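PDB 5UQZ: glucan-binding protein C, GbpC from Streptococcus mutans UA159, which probably binds glucan at the streptococcal cell wall and mediates both sucrose-independent and sucrose-dependent adherence, the present chain covering its calcium-binding beta-supersandwich domain. Local coordinates for residues S221-L225 against E237-L241; L241-V247 against A304-E310; P311-T315 against I327-T331. All coordinates share one frame. Residue numbers count along the deposited sequence, not the author numbering.

Contact 1: S221-L225 against E237-L241. With CA (calcium ion), chain B.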
loop_
_atom_site.group_PDB
_atom_site.type_symbol
_atom_site.label_atom_id
_atom_site.label_comp_id
_atom_site.label_asym_id
_atom_site.label_seq_id
_atom_site.Cartn_x
_atom_site.Cartn_y
_atom_site.Cartn_z
ATOM N N SER A 221 8.044 0.668 -6.489
ATOM C CA SER A 221 7.577 0.169 -5.209
ATOM C C SER A 221 6.476 -0.860 -5.395
ATOM O O SER A 221 5.630 -0.746 -6.285
ATOM C CB SER A 221 7.042 1.339 -4.392
ATOM O OG SER A 221 5.942 1.944 -5.045
ATOM N N LEU A 222 6.453 -1.845 -4.502
ATOM C CA LEU A 222 5.339 -2.775 -4.344
ATOM C C LEU A 222 5.084 -2.825 -2.835
ATOM O O LEU A 222 5.299 -3.834 -2.136
ATOM C CB LEU A 222 5.698 -4.156 -4.924
ATOM C CG LEU A 222 5.961 -4.100 -6.443
ATOM C CD1 LEU A 222 6.580 -5.373 -6.957
ATOM C CD2 LEU A 222 4.705 -3.734 -7.253
ATOM N N SER A 223 4.614 -1.700 -2.314
ATOM C CA SER A 223 4.407 -1.548 -0.888
ATOM C C SER A 223 3.045 -2.083 -0.463
ATOM O O SER A 223 2.189 -2.431 -1.280
ATOM C CB SER A 223 4.501 -0.074 -0.527
ATOM O OG SER A 223 5.781 0.447 -0.879
ATOM N N SER A 224 2.855 -2.159 0.860
ATOM C CA SER A 224 1.535 -2.401 1.416
ATOM C C SER A 224 0.945 -3.737 0.926
ATOM O O SER A 224 -0.220 -3.849 0.563
ATOM C CB SER A 224 0.608 -1.229 1.105
ATOM O OG SER A 224 -0.634 -1.346 1.768
ATOM N N LEU A 225 1.754 -4.809 1.011
ATOM C CA LEU A 225 1.265 -6.147 0.662
ATOM C C LEU A 225 0.808 -6.821 1.951
ATOM O O LEU A 225 1.508 -7.669 2.539
ATOM C CB LEU A 225 2.313 -6.943 -0.097
ATOM C CG LEU A 225 2.717 -6.329 -1.458
ATOM C CD1 LEU A 225 3.772 -7.184 -2.114
ATOM C CD2 LEU A 225 1.541 -6.117 -2.390
ATOM N N GLU A 237 -2.350 -10.168 -0.055
ATOM C CA GLU A 237 -2.088 -9.350 -1.240
ATOM C C GLU A 237 -0.779 -9.819 -1.855
ATOM O O GLU A 237 0.228 -9.966 -1.151
ATOM C CB GLU A 237 -2.062 -7.878 -0.830
ATOM C CG GLU A 237 -3.420 -7.487 -0.253
ATOM C CD GLU A 237 -3.564 -6.110 0.346
ATOM O OE1 GLU A 237 -2.686 -5.245 0.204
ATOM O OE2 GLU A 237 -4.654 -5.902 0.967
ATOM N N LYS A 238 -0.789 -10.035 -3.166
ATOM C CA LYS A 238 0.331 -10.652 -3.879
ATOM C C LYS A 238 0.595 -9.930 -5.185
ATOM O O LYS A 238 -0.304 -9.323 -5.761
ATOM C CB LYS A 238 -0.001 -12.131 -4.246
ATOM C CG LYS A 238 -0.436 -13.006 -3.069
ATOM C CD LYS A 238 -0.625 -14.447 -3.516
ATOM C CE LYS A 238 -0.914 -15.353 -2.348
ATOM N NZ LYS A 238 -1.265 -16.712 -2.811
ATOM N N VAL A 239 1.848 -10.034 -5.652
ATOM C CA VAL A 239 2.185 -9.542 -6.987
ATOM C C VAL A 239 2.936 -10.626 -7.748
ATOM O O VAL A 239 3.927 -11.168 -7.241
ATOM C CB VAL A 239 3.012 -8.249 -6.942
ATOM C CG1 VAL A 239 3.215 -7.717 -8.386
ATOM C CG2 VAL A 239 2.326 -7.230 -6.083
ATOM N N ASN A 240 2.507 -10.926 -8.974
ATOM C CA ASN A 240 3.262 -11.746 -9.900
ATOM C C ASN A 240 4.015 -10.777 -10.805
ATOM O O ASN A 240 3.398 -10.018 -11.570
ATOM C CB ASN A 240 2.330 -12.643 -10.705
ATOM C CG ASN A 240 3.097 -13.594 -11.598
ATOM O OD1 ASN A 240 4.135 -13.236 -12.167
ATOM N ND2 ASN A 240 2.611 -14.844 -11.710
ATOM N N LEU A 241 5.340 -10.772 -10.693
ATOM C CA LEU A 241 6.135 -9.761 -11.380
ATOM C C LEU A 241 6.348 -10.067 -12.856
ATOM O O LEU A 241 6.856 -9.182 -13.571
ATOM C CB LEU A 241 7.513 -9.571 -10.723
ATOM C CG LEU A 241 7.398 -8.766 -9.396
ATOM C CD1 LEU A 241 6.650 -9.478 -8.277
ATOM C CD2 LEU A 241 8.796 -8.522 -8.923
HETATM CA CA CA B . -2.350 -2.938 1.022
HETATM O O HOH W 1 1.237 -10.272 1.465
HETATM O O HOH W 2 -4.688 -3.554 1.875
HETATM O O HOH W 3 -3.280 -1.365 2.669
HETATM O O HOH W 4 -4.212 -1.509 0.233
HETATM O O HOH W 5 -1.871 -2.397 -1.241
#
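Leu225 lays its side chain along strand 233-240, its CD2 3.9 Å from CG2 of Val239, and so begins a small apolar layer inside the beta-supersandwich domain of GbpC. Leu222 extends that layer: its CD1 lies 4.3 Å from Val239 CG1 and 4.3 Å from Leu241 CG. Branched aliphatic residues suit this place because the two backbones are not paired as neighbouring strands; Leu222 and Val239 have their CA atoms 7.9 Å apart, a gap that side chains must fill. Ile261 of strand 260-263 and Phe329 of strand 325-329 add to the same core.

Toward Leu225 the segments close in, to 5.0 Å between the CA atoms of Leu225 and Glu237, and packing gives way to a metal site. A single water bridges the carbonyls, donating to Leu225 O and Glu237 O at 2.8 Å each. Ser224, with positive phi, turns both its carbonyl and its hydroxyl to the calcium ion, while Glu237 supplies a carboxylate oxygen; Asn226 and four waters also belong to the site. Ser224 OG is also hydrogen-bonded to Asp285, and Glu237 OE2 to His235. The acidic side chain suits a divalent cation, which draws together oxygens that would otherwise repel: Ser224 O and Glu237 OE1 sit 2.9 Å apart, bound to the calcium at 2.4 Å and 2.5 Å respectively.

Contact 2: L241-V247 against A304-E310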
loop_
_atom_site.group_PDB
_atom_site.type_symbol
_atom_site.label_atom_id
_atom_site.label_comp_id
_atom_site.label_asym_id
_atom_site.label_seq_id
_atom_site.Cartn_x
_atom_site.Cartn_y
_atom_site.Cartn_z
ATOM N N LEU A 241 5.340 -10.772 -10.693
ATOM C CA LEU A 241 6.135 -9.761 -11.380
ATOM C C LEU A 241 6.348 -10.067 -12.856
ATOM O O LEU A 241 6.856 -9.182 -13.571
ATOM C CB LEU A 241 7.513 -9.571 -10.723
ATOM C CG LEU A 241 7.398 -8.766 -9.396
ATOM C CD1 LEU A 241 6.650 -9.478 -8.277
ATOM C CD2 LEU A 241 8.796 -8.522 -8.923
ATOM N N GLY A 242 5.973 -11.252 -13.333
ATOM C CA GLY A 242 6.181 -11.513 -14.739
ATOM C C GLY A 242 7.663 -11.489 -15.047
ATOM O O GLY A 242 8.490 -12.041 -14.315
ATOM N N ASP A 243 8.012 -10.838 -16.150
ATOM C CA ASP A 243 9.399 -10.677 -16.557
ATOM C C ASP A 243 10.152 -9.557 -15.840
ATOM O O ASP A 243 11.361 -9.362 -16.079
ATOM C CB ASP A 243 9.447 -10.499 -18.078
ATOM C CG ASP A 243 10.833 -10.732 -18.656
ATOM O OD1 ASP A 243 11.525 -11.673 -18.198
ATOM O OD2 ASP A 243 11.225 -9.966 -19.525
ATOM N N ASN A 244 9.497 -8.841 -14.939
ATOM C CA ASN A 244 10.193 -7.847 -14.108
ATOM C C ASN A 244 10.910 -8.561 -12.979
ATOM O O ASN A 244 10.662 -9.738 -12.720
ATOM C CB ASN A 244 9.178 -6.847 -13.603
ATOM C CG ASN A 244 8.385 -6.270 -14.760
ATOM O OD1 ASN A 244 8.919 -5.493 -15.569
ATOM N ND2 ASN A 244 7.087 -6.598 -14.844
ATOM N N GLU A 245 11.824 -7.862 -12.307
ATOM C CA GLU A 245 12.731 -8.502 -11.355
ATOM C C GLU A 245 12.438 -8.066 -9.929
ATOM O O GLU A 245 12.423 -6.877 -9.634
ATOM C CB GLU A 245 14.164 -8.179 -11.729
ATOM C CG GLU A 245 15.165 -8.881 -10.902
ATOM C CD GLU A 245 16.570 -8.781 -11.464
ATOM O OE1 GLU A 245 17.471 -9.298 -10.752
ATOM O OE2 GLU A 245 16.757 -8.228 -12.587
ATOM N N PHE A 246 12.314 -9.024 -9.010
ATOM C CA PHE A 246 12.060 -8.706 -7.611
ATOM C C PHE A 246 13.299 -8.100 -6.966
ATOM O O PHE A 246 14.405 -8.584 -7.181
ATOM C CB PHE A 246 11.694 -9.998 -6.861
ATOM C CG PHE A 246 11.465 -9.824 -5.382
ATOM C CD1 PHE A 246 10.657 -8.825 -4.872
ATOM C CD2 PHE A 246 11.983 -10.771 -4.503
ATOM C CE1 PHE A 246 10.397 -8.746 -3.525
ATOM C CE2 PHE A 246 11.732 -10.686 -3.139
ATOM C CZ PHE A 246 10.951 -9.665 -2.646
ATOM N N VAL A 247 13.102 -7.046 -6.173
ATOM C CA VAL A 247 14.111 -6.477 -5.307
ATOM C C VAL A 247 13.629 -6.666 -3.868
ATOM O O VAL A 247 12.647 -6.030 -3.431
ATOM C CB VAL A 247 14.365 -5.002 -5.637
ATOM C CG1 VAL A 247 15.379 -4.442 -4.657
ATOM C CG2 VAL A 247 14.848 -4.857 -7.098
ATOM N N ALA A 304 9.737 -4.524 -3.870
ATOM C CA ALA A 304 10.046 -3.606 -4.945
ATOM C C ALA A 304 10.404 -4.419 -6.168
ATOM O O ALA A 304 10.561 -5.638 -6.084
ATOM C CB ALA A 304 11.218 -2.707 -4.578
ATOM N N MET A 305 10.534 -3.733 -7.305
ATOM C CA MET A 305 10.903 -4.399 -8.539
ATOM C C MET A 305 11.824 -3.510 -9.347
ATOM O O MET A 305 11.738 -2.285 -9.301
ATOM C CB MET A 305 9.714 -4.810 -9.395
ATOM C CG MET A 305 8.833 -3.672 -9.820
ATOM S SD MET A 305 7.517 -4.310 -10.929
ATOM C CE MET A 305 6.450 -2.866 -11.017
ATOM N N THR A 306 12.682 -4.140 -10.151
ATOM C CA THR A 306 13.236 -3.487 -11.340
ATOM C C THR A 306 12.212 -3.682 -12.439
ATOM O O THR A 306 11.960 -4.831 -12.869
ATOM C CB THR A 306 14.584 -4.094 -11.710
ATOM O OG1 THR A 306 15.502 -3.897 -10.625
ATOM C CG2 THR A 306 15.122 -3.426 -12.961
ATOM N N TYR A 307 11.528 -2.607 -12.773
ATOM C CA TYR A 307 10.458 -2.644 -13.751
ATOM C C TYR A 307 11.058 -2.500 -15.139
ATOM O O TYR A 307 11.714 -1.494 -15.462
ATOM C CB TYR A 307 9.460 -1.514 -13.459
ATOM C CG TYR A 307 8.331 -1.495 -14.477
ATOM C CD1 TYR A 307 7.481 -2.586 -14.605
ATOM C CD2 TYR A 307 8.150 -0.416 -15.357
ATOM C CE1 TYR A 307 6.491 -2.614 -15.588
ATOM C CE2 TYR A 307 7.170 -0.422 -16.300
ATOM C CZ TYR A 307 6.342 -1.497 -16.421
ATOM O OH TYR A 307 5.362 -1.557 -17.383
ATOM N N LYS A 308 10.828 -3.524 -15.965
ATOM C CA LYS A 308 11.460 -3.607 -17.286
ATOM C C LYS A 308 10.467 -3.284 -18.402
ATOM O O LYS A 308 10.774 -3.478 -19.578
ATOM C CB LYS A 308 12.043 -5.001 -17.485
ATOM C CG LYS A 308 13.207 -5.225 -16.496
ATOM C CD LYS A 308 13.779 -6.655 -16.665
ATOM C CE LYS A 308 14.883 -6.900 -15.652
ATOM N NZ LYS A 308 15.551 -8.233 -15.745
ATOM N N GLY A 309 9.286 -2.802 -18.061
ATOM C CA GLY A 309 8.325 -2.438 -19.086
ATOM C C GLY A 309 7.354 -3.522 -19.467
ATOM O O GLY A 309 6.538 -3.287 -20.347
ATOM N N GLU A 310 7.318 -4.611 -18.770
ATOM C CA GLU A 310 6.489 -5.753 -19.112
ATOM C C GLU A 310 5.349 -5.917 -18.112
ATOM O O GLU A 310 5.427 -5.435 -16.975
ATOM C CB GLU A 310 7.397 -6.984 -19.116
ATOM C CG GLU A 310 8.488 -6.855 -20.203
ATOM C CD GLU A 310 8.698 -8.098 -21.046
ATOM O OE1 GLU A 310 8.031 -9.154 -20.894
ATOM O OE2 GLU A 310 9.596 -8.017 -21.897
#
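Asn244 makes the strongest polar links, its amide serving both as acceptor and as donor: OD1 takes a hydrogen bond from Lys308 N at 2.8 Å, and ND2 gives one to Glu310 O at 2.9 Å. The same ND2 reaches back to Leu241 O (2.9 Å), bracing the type II' turn from Leu241 to Asn244, where Gly242 readily adopts the positive phi required. Beyond the turn, Glu245 and Thr306 form an antiparallel hydrogen-bonded pair, with Glu245 N to Thr306 O at 3.1 Å and Thr306 N to Glu245 O at 2.8 Å; Val247 N also gives a hydrogen bond to Ala304 O (2.9 Å), though the return bond there is weak. Glu245 OE2 and Lys308 NZ form a salt bridge at 3.4 Å whose hydrogen bond is weak; both side chains are extended enough to meet.

Packing follows the two sheet faces. On one, Val247 CB meets the small Ala304 CB at 4.0 Å; on the other, alongside Phe246 and Met305, Leu241 CD2 lies 3.9 Å from Met305 CB. Strand 303-306 is the middle of a three-stranded antiparallel sheet, between strands 245-247 and 219-222, and Leu241 and Phe246 rest on Ile261 of strand 260-263.

Contact 3: P311-T315 against I327-T331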
loop_
_atom_site.group_PDB
_atom_site.type_symbol
_atom_site.label_atom_id
_atom_site.label_comp_id
_atom_site.label_asym_id
_atom_site.label_seq_id
_atom_site.Cartn_x
_atom_site.Cartn_y
_atom_site.Cartn_z
ATOM N N PRO A 311 4.271 -6.587 -18.492
ATOM C CA PRO A 311 3.088 -6.651 -17.584
ATOM C C PRO A 311 3.395 -7.384 -16.273
ATOM O O PRO A 311 4.278 -8.265 -16.182
ATOM C CB PRO A 311 2.060 -7.440 -18.410
ATOM C CG PRO A 311 2.481 -7.172 -19.849
ATOM C CD PRO A 311 4.003 -7.148 -19.839
ATOM N N PHE A 312 2.633 -6.997 -15.258
ATOM C CA PHE A 312 2.675 -7.650 -13.964
ATOM C C PHE A 312 1.254 -7.697 -13.433
ATOM O O PHE A 312 0.383 -6.993 -13.919
ATOM C CB PHE A 312 3.646 -6.920 -13.006
ATOM C CG PHE A 312 3.329 -5.495 -12.787
ATOM C CD1 PHE A 312 3.798 -4.529 -13.696
ATOM C CD2 PHE A 312 2.558 -5.080 -11.701
ATOM C CE1 PHE A 312 3.501 -3.167 -13.530
ATOM C CE2 PHE A 312 2.283 -3.718 -11.534
ATOM C CZ PHE A 312 2.746 -2.775 -12.454
ATOM N N THR A 313 1.020 -8.541 -12.426
ATOM C CA THR A 313 -0.350 -8.772 -11.959
ATOM C C THR A 313 -0.409 -8.716 -10.447
ATOM O O THR A 313 0.360 -9.404 -9.772
ATOM C CB THR A 313 -0.818 -10.154 -12.429
ATOM O OG1 THR A 313 -0.751 -10.203 -13.856
ATOM C CG2 THR A 313 -2.251 -10.448 -11.977
ATOM N N PHE A 314 -1.328 -7.938 -9.891
ATOM C CA PHE A 314 -1.544 -7.970 -8.453
ATOM C C PHE A 314 -2.833 -8.709 -8.151
ATOM O O PHE A 314 -3.774 -8.717 -8.968
ATOM C CB PHE A 314 -1.534 -6.579 -7.827
ATOM C CG PHE A 314 -2.693 -5.659 -8.196
ATOM C CD1 PHE A 314 -3.902 -5.752 -7.484
ATOM C CD2 PHE A 314 -2.543 -4.686 -9.154
ATOM C CE1 PHE A 314 -4.951 -4.894 -7.776
ATOM C CE2 PHE A 314 -3.616 -3.813 -9.438
ATOM C CZ PHE A 314 -4.815 -3.906 -8.742
ATOM N N THR A 315 -2.860 -9.362 -6.987
ATOM C CA THR A 315 -4.058 -10.062 -6.566
ATOM C C THR A 315 -4.335 -9.824 -5.095
ATOM O O THR A 315 -3.424 -9.570 -4.295
ATOM C CB THR A 315 -4.037 -11.599 -6.836
ATOM O OG1 THR A 315 -3.116 -12.227 -5.953
ATOM C CG2 THR A 315 -3.613 -11.921 -8.263
ATOM N N ILE A 327 -8.351 -3.481 -2.240
ATOM C CA ILE A 327 -6.930 -3.170 -2.207
ATOM C C ILE A 327 -6.726 -1.811 -2.841
ATOM O O ILE A 327 -7.296 -1.515 -3.912
ATOM C CB ILE A 327 -6.074 -4.254 -2.907
ATOM C CG1 ILE A 327 -4.572 -3.977 -2.688
ATOM C CG2 ILE A 327 -6.404 -4.409 -4.368
ATOM C CD1 ILE A 327 -3.639 -5.110 -3.277
ATOM N N TRP A 328 -5.868 -0.991 -2.223
ATOM C CA TRP A 328 -5.362 0.217 -2.857
ATOM C C TRP A 328 -3.983 -0.171 -3.357
ATOM O O TRP A 328 -3.035 -0.278 -2.567
ATOM C CB TRP A 328 -5.270 1.377 -1.887
ATOM C CG TRP A 328 -4.800 2.649 -2.521
ATOM C CD1 TRP A 328 -4.337 2.854 -3.828
ATOM C CD2 TRP A 328 -4.809 3.927 -1.917
ATOM N NE1 TRP A 328 -3.987 4.155 -4.006
ATOM C CE2 TRP A 328 -4.287 4.844 -2.861
ATOM C CE3 TRP A 328 -5.172 4.380 -0.643
ATOM C CZ2 TRP A 328 -4.145 6.201 -2.582
ATOM C CZ3 TRP A 328 -5.035 5.722 -0.370
ATOM C CH2 TRP A 328 -4.523 6.618 -1.342
ATOM N N PHE A 329 -3.878 -0.474 -4.655
ATOM C CA PHE A 329 -2.592 -0.874 -5.205
ATOM C C PHE A 329 -1.995 0.332 -5.886
ATOM O O PHE A 329 -2.572 0.847 -6.846
ATOM C CB PHE A 329 -2.759 -2.006 -6.232
ATOM C CG PHE A 329 -1.448 -2.443 -6.784
ATOM C CD1 PHE A 329 -0.663 -3.340 -6.086
ATOM C CD2 PHE A 329 -0.959 -1.896 -7.961
ATOM C CE1 PHE A 329 0.612 -3.682 -6.567
ATOM C CE2 PHE A 329 0.292 -2.253 -8.432
ATOM C CZ PHE A 329 1.077 -3.146 -7.741
ATOM N N ALA A 330 -0.820 0.732 -5.437
ATOM C CA ALA A 330 -0.096 1.815 -6.056
ATOM C C ALA A 330 1.303 1.331 -6.380
ATOM O O ALA A 330 1.868 0.491 -5.660
ATOM C CB ALA A 330 -0.048 3.079 -5.199
ATOM N N THR A 331 1.852 1.821 -7.475
ATOM C CA THR A 331 3.282 1.602 -7.707
ATOM C C THR A 331 3.862 2.881 -8.279
ATOM O O THR A 331 3.240 3.571 -9.083
ATOM C CB THR A 331 3.529 0.356 -8.634
ATOM O OG1 THR A 331 4.954 0.188 -8.797
ATOM C CG2 THR A 331 2.917 0.567 -10.005
#
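Two phenylalanine rings form the heart of this interface: Phe314 and Phe329 lie nearly flat against each other in an offset stack, centroids 4.3 Å apart and planes at 13°. The offset lets each ring slide over the stem of its partner. Phe329 CB sits 3.7 Å from the centroid of the Phe314 ring, and Phe314 CB 4.1 Å from that of Phe329, giving a CH-pi contact in each direction. Flat, wide side chains suit this position because the strands, running antiparallel at 155°, have axes 9.4 Å apart, too far for backbone pairing.

The stack leaves hollows that other side chains occupy. Ile327 pushes its CG2 to 3.7 Å from Phe314 CE1, this branch methyl filling space next to that atom. Phe312 brings its CE2 to 4.0 Å from Phe329 CE2, with the Phe329 atom at the edge of the Phe312 ring, and Phe312 CZ meets the methyl CG2 of Thr331 at 4.1 Å. Thr331 serves two environments, since its OG1 is hydrogen-bonded to Ser221 O while the methyl stays in the apolar layer.

Thr313 and Trp328 point away, following the alternation of beta strands. Strand 312-319 pairs with strands 194-204 and 233-240, whereas strand 325-329 edges a separate four-stranded sheet beside strand 180-184: two sheets joined face to face through side chains, the hallmark of a beta sandwich.

How the contacts relate
All three contacts belong to the beta-supersandwich domain of GbpC and come one after another in the sequence, without interleaving. Contacts 1 and 3 have centres about 6 Å apart; strands 233-240 and 312-319 are neighbours in one sheet, with a probable hydrogen bond from Asn240 N to Thr313 O at 2.8 Å. The centre of contact 2 lies about 11 Å from that of contact 1 and about 12 Å from that of contact 3. It shares Leu241 with the former, and reaches the latter through Tyr307 and Met305, which touch Phe312. A continuous core thus runs from the small three-stranded sheet into the sandwich interior beside the calcium site.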